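Local coordinates for foldase protein PrsA (PDB 5TVL), which is a membrane-attached foldase of the parvulin-type peptidyl-prolyl cis-trans isomerases that probably assists secreted proteins to fold after translocation, at residues A[112-118]-A[226-230]; A[246-250]-A[269-273]. All blocks are in the same frame, centred on the assembly; numbering follows the deposited sequence.

Contact 1: A[112-118]-A[226-230]; sequences AFDEYTP and YKEKL
Tyr-116 and Leu-230 meet because their side chains swing in from their two backbones. Tyr-116 CG lies trans to the backbone N (chi1 176°). Leu-230 CG instead lies trans to its carbonyl carbon (chi1 -62°), and chi2 then sets the two methyls against the end of helix 106-115. Leu-230 CD2 comes within 3.5 Å of Tyr-116 CB. The same methyl touches Ala-112 CB at 3.9 Å. The other methyl, Leu-230 CD1, lies against Phe-113 CB at 3.7 Å. Leu-230 thus fills the space between three residues on the last turn of helix 106-115 and just after it.

Three aromatic rings continue the contact. Tyr-116 CE2 sits over one face of the Tyr-226 ring, 3.7 Å from Tyr-226 CD1. The two planes are inclined by 47°, an oblique pairing. Phe-113 meets the rim of Tyr-226 near its plane, with Phe-113 CE1 3.9 Å from Tyr-226 CD2. Pro-118 CB reaches the hydroxyl end of the same ring.

These residues lie where the chain enters and leaves the parvulin-type PPIase domain. Helix 106-115 leads to its strand 120-127. Helix 227-239 follows its strand 207-216. The contact therefore brings the two connections together beside the domain.

No hydrogen bond spans the two segments, and both tyrosine hydroxyls turn to partners elsewhere. Tyr-226 OH is hydrogen-bonded to Ser-220 N, and Tyr-116 OH makes a weak hydrogen bond with Asp-170. Lys-219 NZ hydrogen-bonds Phe-113 O and Tyr-116 O, and makes a cation-pi contact with the Phe-113 ring. At the exposed margin the aliphatic Lys-229 CD passes 3.4 Å from Tyr-116 OH, while the rest of that chain leads away.

Contact 2: A[246-250]-A[269-273]; sequences QSIIG and FTQYI
Gly-250 and Tyr-272 bring the backbones close, their CA atoms 4.3 Å apart, where the end of the modelled chain passes helix 242-255. This packing lies in the helical part of the foldase, outside the four-stranded sheet. Just after the weakly bonded turn at 269-270, Tyr-272 directs its ring back onto the earlier helix.

The ring lies between two side chains. Ile-249 CG2 sits over one face, 4.0 Å from the ring centroid and 27° off the normal, in a CH-pi contact. Gln-271 CG, from the neighbouring residue, covers the opposite face toward the rim. Carbonyl Gln-246 O meets the ring edge in its plane, 3.5 Å from Tyr-272 CE1.

The Gln-246 chain folds at chi2 (-77°), which carries its amide up to the end of the ring. Tyr-272 OH then gives a weak hydrogen bond to Gln-246 OE1 at 2.7 Å. The amide and ring planes are 36° apart.

Leu-32 of helix 25-44 also touches Tyr-272, and Ile-249 packs on Ile-36 of that helix and on Val-92 of helix 79-102. Tyr-272 O is hydrogen-bonded to Gln-254 NE2, one turn further along helix 242-255. Gly-250 has no side chain, and its CA approaches the ring obliquely, 3.6 Å from Tyr-272 CD1.

The two contacts follow each other along the chain, and helix 227-239 of contact 1 leads to helix 242-255 of contact 2. They are separate: their centres are 32 Å apart and their nearest atoms about 17 Å apart. Contact 1 is partly buried and joins the two connections of the PPIase domain. It buries more surface, 385 against 227 Å², through several aromatic and aliphatic groups. Contact 2 is buried among the helices of the foldase body and holds the end of the modelled chain. It depends mainly on one tyrosine ring, and it adds a weak side-chain hydrogen bond across the segments, which contact 1 lacks.

Contact 1: A[112-118]-A[226-230]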
ATOM      1  N   ALA A 112     -16.600   5.327   6.491  1.00 54.45           N
ATOM      2  CA  ALA A 112     -15.629   6.366   6.125  1.00 53.07           C
ATOM      3  C   ALA A 112     -15.903   7.687   6.853  1.00 49.42           C
ATOM      4  O   ALA A 112     -14.982   8.311   7.376  1.00 49.27           O
ATOM      5  CB  ALA A 112     -15.626   6.585   4.616  1.00 52.14           C
ATOM      6  N   PHE A 113     -17.169   8.098   6.885  1.00 64.85           N
ATOM      7  CA  PHE A 113     -17.587   9.307   7.606  1.00 66.37           C
ATOM      8  C   PHE A 113     -17.244   9.236   9.098  1.00 65.92           C
ATOM      9  O   PHE A 113     -16.822  10.234   9.683  1.00 66.81           O
ATOM     10  CB  PHE A 113     -19.092   9.549   7.398  1.00 69.14           C
ATOM     11  CG  PHE A 113     -19.644  10.769   8.109  1.00 69.32           C
ATOM     12  CD1 PHE A 113     -18.958  11.987   8.111  1.00 67.59           C
ATOM     13  CD2 PHE A 113     -20.886  10.706   8.743  1.00 73.27           C
ATOM     14  CE1 PHE A 113     -19.485  13.098   8.757  1.00 69.01           C
ATOM     15  CE2 PHE A 113     -21.416  11.817   9.385  1.00 74.32           C
ATOM     16  CZ  PHE A 113     -20.714  13.015   9.393  1.00 72.43           C
ATOM     17  N   ASP A 114     -17.411   8.054   9.693  1.00 67.58           N
ATOM     18  CA  ASP A 114     -17.077   7.821  11.105  1.00 66.52           C
ATOM     19  C   ASP A 114     -15.572   7.965  11.369  1.00 63.09           C
ATOM     20  O   ASP A 114     -15.165   8.669  12.295  1.00 61.70           O
ATOM     21  CB  ASP A 114     -17.557   6.426  11.538  1.00 67.68           C
ATOM     22  CG  ASP A 114     -17.418   6.188  13.036  1.00 66.41           C
ATOM     23  OD1 ASP A 114     -18.009   6.960  13.821  1.00 68.02           O
ATOM     24  OD2 ASP A 114     -16.730   5.219  13.427  1.00 64.16           O
ATOM     25  N   GLU A 115     -14.763   7.303  10.543  1.00 61.97           N
ATOM     26  CA  GLU A 115     -13.304   7.263  10.716  1.00 60.06           C
ATOM     27  C   GLU A 115     -12.582   8.544  10.270  1.00 56.18           C
ATOM     28  O   GLU A 115     -11.460   8.808  10.713  1.00 49.99           O
ATOM     29  CB  GLU A 115     -12.719   6.051   9.972  1.00 62.90           C
ATOM     30  CG  GLU A 115     -13.186   4.706  10.522  1.00 66.49           C
ATOM     31  CD  GLU A 115     -12.750   3.522   9.673  1.00 69.33           C
ATOM     32  OE1 GLU A 115     -11.642   3.564   9.092  1.00 65.52           O
ATOM     33  OE2 GLU A 115     -13.517   2.537   9.600  1.00 68.13           O
ATOM     34  N   TYR A 116     -13.223   9.326   9.399  1.00 57.74           N
ATOM     35  CA  TYR A 116     -12.633  10.560   8.866  1.00 55.17           C
ATOM     36  C   TYR A 116     -12.591  11.677   9.909  1.00 52.35           C
ATOM     37  O   TYR A 116     -13.546  11.867  10.658  1.00 51.73           O
ATOM     38  CB  TYR A 116     -13.418  11.026   7.635  1.00 58.45           C
ATOM     39  CG  TYR A 116     -12.969  12.345   7.038  1.00 60.35           C
ATOM     40  CD1 TYR A 116     -11.899  12.406   6.145  1.00 58.52           C
ATOM     41  CD2 TYR A 116     -13.630  13.534   7.353  1.00 64.13           C
ATOM     42  CE1 TYR A 116     -11.496  13.615   5.590  1.00 59.60           C
ATOM     43  CE2 TYR A 116     -13.234  14.743   6.806  1.00 62.12           C
ATOM     44  CZ  TYR A 116     -12.169  14.781   5.927  1.00 60.51           C
ATOM     45  OH  TYR A 116     -11.785  15.985   5.389  1.00 60.88           O
ATOM     46  N   THR A 117     -11.478  12.411   9.921  1.00 49.60           N
ATOM     47  CA  THR A 117     -11.275  13.583  10.774  1.00 49.81           C
ATOM     48  C   THR A 117     -11.022  14.774   9.841  1.00 51.19           C
ATOM     49  O   THR A 117     -10.177  14.678   8.948  1.00 48.98           O
ATOM     50  CB  THR A 117     -10.064  13.392  11.709  1.00 47.55           C
ATOM     51  OG1 THR A 117     -10.124  12.097  12.317  1.00 47.00           O
ATOM     52  CG2 THR A 117     -10.030  14.451  12.800  1.00 47.90           C
ATOM     53  N   PRO A 118     -11.744  15.899  10.040  1.00 55.31           N
ATOM     54  CA  PRO A 118     -11.676  17.009   9.081  1.00 55.86           C
ATOM     55  C   PRO A 118     -10.365  17.796   9.128  1.00 54.88           C
ATOM     56  O   PRO A 118      -9.497  17.513   9.960  1.00 52.40           O
ATOM     57  CB  PRO A 118     -12.853  17.891   9.501  1.00 59.94           C
ATOM     58  CG  PRO A 118     -12.939  17.686  10.972  1.00 60.84           C
ATOM     59  CD  PRO A 118     -12.603  16.237  11.192  1.00 57.24           C
ATOM     60  N   TYR A 226     -18.691  16.425   3.644  1.00 57.45           N
ATOM     61  CA  TYR A 226     -17.433  15.727   3.323  1.00 57.02           C
ATOM     62  C   TYR A 226     -17.561  14.634   2.240  1.00 55.43           C
ATOM     63  O   TYR A 226     -16.576  13.957   1.950  1.00 53.29           O
ATOM     64  CB  TYR A 226     -16.843  15.112   4.600  1.00 54.94           C
ATOM     65  CG  TYR A 226     -16.763  16.075   5.769  1.00 54.76           C
ATOM     66  CD1 TYR A 226     -15.883  17.160   5.748  1.00 55.15           C
ATOM     67  CD2 TYR A 226     -17.570  15.906   6.897  1.00 53.42           C
ATOM     68  CE1 TYR A 226     -15.808  18.048   6.815  1.00 53.66           C
ATOM     69  CE2 TYR A 226     -17.502  16.788   7.968  1.00 52.77           C
ATOM     70  CZ  TYR A 226     -16.621  17.858   7.926  1.00 53.28           C
ATOM     71  OH  TYR A 226     -16.550  18.736   8.988  1.00 52.40           O
ATOM     72  N   LYS A 227     -18.745  14.494   1.634  1.00 58.33           N
ATOM     73  CA  LYS A 227     -19.063  13.412   0.672  1.00 63.08           C
ATOM     74  C   LYS A 227     -17.979  13.181  -0.388  1.00 67.69           C
ATOM     75  O   LYS A 227     -17.620  12.036  -0.665  1.00 66.06           O
ATOM     76  CB  LYS A 227     -20.404  13.716  -0.023  1.00 68.81           C
ATOM     77  CG  LYS A 227     -20.952  12.653  -0.977  1.00 73.17           C
ATOM     78  CD  LYS A 227     -21.918  11.682  -0.308  1.00 73.76           C
ATOM     79  CE  LYS A 227     -22.669  10.863  -1.352  1.00 75.26           C
ATOM     80  NZ  LYS A 227     -23.543   9.815  -0.757  1.00 71.04           N
ATOM     81  N   GLU A 228     -17.466  14.269  -0.963  1.00 71.50           N
ATOM     82  CA  GLU A 228     -16.472  14.191  -2.041  1.00 75.78           C
ATOM     83  C   GLU A 228     -15.110  13.674  -1.575  1.00 67.07           C
ATOM     84  O   GLU A 228     -14.497  12.848  -2.256  1.00 65.43           O
ATOM     85  CB  GLU A 228     -16.313  15.553  -2.732  1.00 83.53           C
ATOM     86  CG  GLU A 228     -17.554  16.011  -3.489  1.00 90.26           C
ATOM     87  CD  GLU A 228     -17.885  15.117  -4.674  1.00 94.02           C
ATOM     88  OE1 GLU A 228     -17.027  14.968  -5.571  1.00 92.25           O
ATOM     89  OE2 GLU A 228     -19.003  14.561  -4.706  1.00 93.92           O
ATOM     90  N   LYS A 229     -14.640  14.164  -0.428  1.00 50.51           N
ATOM     91  CA  LYS A 229     -13.386  13.678   0.161  1.00 50.58           C
ATOM     92  C   LYS A 229     -13.493  12.212   0.601  1.00 49.55           C
ATOM     93  O   LYS A 229     -12.524  11.458   0.482  1.00 51.74           O
ATOM     94  CB  LYS A 229     -12.945  14.555   1.335  1.00 53.25           C
ATOM     95  CG  LYS A 229     -12.459  15.937   0.923  1.00 59.37           C
ATOM     96  CD  LYS A 229     -11.877  16.690   2.112  1.00 69.02           C
ATOM     97  CE  LYS A 229     -11.094  17.929   1.696  1.00 74.19           C
ATOM     98  NZ  LYS A 229     -11.971  19.044   1.247  1.00 72.49           N
ATOM     99  N   LEU A 230     -14.667  11.817   1.097  1.00 46.37           N
ATOM    100  CA  LEU A 230     -14.929  10.418   1.457  1.00 46.48           C
ATOM    101  C   LEU A 230     -15.071   9.521   0.227  1.00 44.25           C
ATOM    102  O   LEU A 230     -14.681   8.356   0.261  1.00 42.86           O
ATOM    103  CB  LEU A 230     -16.184  10.305   2.325  1.00 48.17           C
ATOM    104  CG  LEU A 230     -16.129  11.025   3.674  1.00 51.94           C
ATOM    105  CD1 LEU A 230     -17.497  10.991   4.343  1.00 57.28           C
ATOM    106  CD2 LEU A 230     -15.063  10.426   4.581  1.00 51.89           C
TER

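Contact 2: A[246-250]-A[269-273]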
ATOM      1  N   GLN A 246      -7.862  -7.038 -10.782  1.00 40.56           N
ATOM      2  CA  GLN A 246      -7.860  -8.355 -11.434  1.00 44.63           C
ATOM      3  C   GLN A 246      -9.266  -8.906 -11.657  1.00 42.98           C
ATOM      4  O   GLN A 246      -9.530  -9.513 -12.697  1.00 45.06           O
ATOM      5  CB  GLN A 246      -7.044  -9.367 -10.616  1.00 51.80           C
ATOM      6  CG  GLN A 246      -5.539  -9.124 -10.633  1.00 58.67           C
ATOM      7  CD  GLN A 246      -4.876  -9.566 -11.922  1.00 60.73           C
ATOM      8  OE1 GLN A 246      -5.027 -10.713 -12.343  1.00 77.70           O
ATOM      9  NE2 GLN A 246      -4.125  -8.664 -12.552  1.00 58.04           N
ATOM     10  N   SER A 247     -10.159  -8.701 -10.685  1.00 40.13           N
ATOM     11  CA  SER A 247     -11.551  -9.154 -10.808  1.00 40.64           C
ATOM     12  C   SER A 247     -12.294  -8.397 -11.918  1.00 39.02           C
ATOM     13  O   SER A 247     -13.051  -9.007 -12.671  1.00 39.68           O
ATOM     14  CB  SER A 247     -12.305  -9.053  -9.470  1.00 39.96           C
ATOM     15  OG  SER A 247     -12.662  -7.715  -9.159  1.00 37.98           O
ATOM     16  N   ILE A 248     -12.053  -7.086 -12.024  1.00 35.87           N
ATOM     17  CA  ILE A 248     -12.644  -6.262 -13.090  1.00 36.59           C
ATOM     18  C   ILE A 248     -12.119  -6.710 -14.458  1.00 36.56           C
ATOM     19  O   ILE A 248     -12.899  -6.874 -15.397  1.00 39.38           O
ATOM     20  CB  ILE A 248     -12.378  -4.741 -12.889  1.00 35.63           C
ATOM     21  CG1 ILE A 248     -12.979  -4.232 -11.566  1.00 38.78           C
ATOM     22  CG2 ILE A 248     -12.930  -3.924 -14.054  1.00 36.72           C
ATOM     23  CD1 ILE A 248     -14.462  -4.492 -11.373  1.00 42.67           C
ATOM     24  N   ILE A 249     -10.806  -6.910 -14.560  1.00 37.36           N
ATOM     25  CA  ILE A 249     -10.189  -7.437 -15.787  1.00 37.33           C
ATOM     26  C   ILE A 249     -10.844  -8.775 -16.142  1.00 37.32           C
ATOM     27  O   ILE A 249     -11.279  -8.972 -17.280  1.00 35.68           O
ATOM     28  CB  ILE A 249      -8.649  -7.577 -15.648  1.00 37.00           C
ATOM     29  CG1 ILE A 249      -7.998  -6.187 -15.602  1.00 38.18           C
ATOM     30  CG2 ILE A 249      -8.055  -8.379 -16.805  1.00 40.36           C
ATOM     31  CD1 ILE A 249      -6.552  -6.180 -15.141  1.00 38.92           C
ATOM     32  N   GLY A 250     -10.935  -9.662 -15.151  1.00 38.28           N
ATOM     33  CA  GLY A 250     -11.587 -10.965 -15.304  1.00 42.86           C
ATOM     34  C   GLY A 250     -13.046 -10.891 -15.723  1.00 45.41           C
ATOM     35  O   GLY A 250     -13.493 -11.681 -16.556  1.00 46.51           O
ATOM     36  N   PHE A 269      -4.929 -17.972 -18.954  1.00 45.86           N
ATOM     37  CA  PHE A 269      -6.287 -17.403 -18.983  1.00 48.30           C
ATOM     38  C   PHE A 269      -7.226 -17.956 -17.899  1.00 52.80           C
ATOM     39  O   PHE A 269      -8.290 -17.383 -17.677  1.00 61.38           O
ATOM     40  CB  PHE A 269      -6.933 -17.606 -20.366  1.00 46.93           C
ATOM     41  CG  PHE A 269      -6.466 -16.625 -21.406  1.00 44.41           C
ATOM     42  CD1 PHE A 269      -7.087 -15.386 -21.543  1.00 44.30           C
ATOM     43  CD2 PHE A 269      -5.409 -16.939 -22.258  1.00 42.74           C
ATOM     44  CE1 PHE A 269      -6.659 -14.479 -22.502  1.00 42.84           C
ATOM     45  CE2 PHE A 269      -4.977 -16.039 -23.218  1.00 40.55           C
ATOM     46  CZ  PHE A 269      -5.603 -14.810 -23.340  1.00 41.41           C
ATOM     47  N   THR A 270      -6.847 -19.052 -17.239  1.00 56.29           N
ATOM     48  CA  THR A 270      -7.709 -19.709 -16.244  1.00 60.68           C
ATOM     49  C   THR A 270      -7.938 -18.854 -14.989  1.00 66.41           C
ATOM     50  O   THR A 270      -9.012 -18.926 -14.384  1.00 74.58           O
ATOM     51  CB  THR A 270      -7.154 -21.097 -15.834  1.00 60.41           C
ATOM     52  OG1 THR A 270      -6.854 -21.861 -17.006  1.00 58.68           O
ATOM     53  CG2 THR A 270      -8.164 -21.874 -14.992  1.00 64.31           C
ATOM     54  N   GLN A 271      -6.940 -18.057 -14.604  1.00 66.22           N
ATOM     55  CA  GLN A 271      -7.099 -17.089 -13.501  1.00 67.22           C
ATOM     56  C   GLN A 271      -8.214 -16.057 -13.737  1.00 65.64           C
ATOM     57  O   GLN A 271      -8.838 -15.599 -12.781  1.00 67.37           O
ATOM     58  CB  GLN A 271      -5.777 -16.366 -13.192  1.00 69.15           C
ATOM     59  CG  GLN A 271      -5.230 -15.478 -14.307  1.00 70.58           C
ATOM     60  CD  GLN A 271      -4.002 -14.691 -13.881  1.00 73.34           C
ATOM     61  OE1 GLN A 271      -3.973 -14.100 -12.800  1.00 76.59           O
ATOM     62  NE2 GLN A 271      -2.983 -14.667 -14.739  1.00 73.75           N
ATOM     63  N   TYR A 272      -8.447 -15.696 -15.002  1.00 61.47           N
ATOM     64  CA  TYR A 272      -9.525 -14.776 -15.383  1.00 62.73           C
ATOM     65  C   TYR A 272     -10.792 -15.514 -15.806  1.00 69.68           C
ATOM     66  O   TYR A 272     -11.871 -15.252 -15.269  1.00 74.69           O
ATOM     67  CB  TYR A 272      -9.070 -13.860 -16.517  1.00 57.73           C
ATOM     68  CG  TYR A 272      -7.956 -12.921 -16.120  1.00 55.13           C
ATOM     69  CD1 TYR A 272      -8.134 -11.993 -15.091  1.00 55.67           C
ATOM     70  CD2 TYR A 272      -6.725 -12.949 -16.774  1.00 52.03           C
ATOM     71  CE1 TYR A 272      -7.114 -11.129 -14.722  1.00 54.88           C
ATOM     72  CE2 TYR A 272      -5.702 -12.087 -16.410  1.00 50.25           C
ATOM     73  CZ  TYR A 272      -5.899 -11.180 -15.388  1.00 52.20           C
ATOM     74  OH  TYR A 272      -4.884 -10.327 -15.032  1.00 52.32           O
ATOM     75  N   ILE A 273     -10.649 -16.423 -16.771  1.00 74.02           N
ATOM     76  CA  ILE A 273     -11.769 -17.206 -17.313  1.00 81.44           C
ATOM     77  C   ILE A 273     -11.762 -18.616 -16.709  1.00 80.72           C
ATOM     78  O   ILE A 273     -11.193 -19.570 -17.248  1.00 81.47           O
ATOM     79  CB  ILE A 273     -11.721 -17.277 -18.863  1.00 82.80           C
ATOM     80  CG1 ILE A 273     -11.652 -15.867 -19.471  1.00 81.26           C
ATOM     81  CG2 ILE A 273     -12.939 -18.027 -19.409  1.00 87.61           C
ATOM     82  CD1 ILE A 273     -11.122 -15.836 -20.890  1.00 79.79           C
TER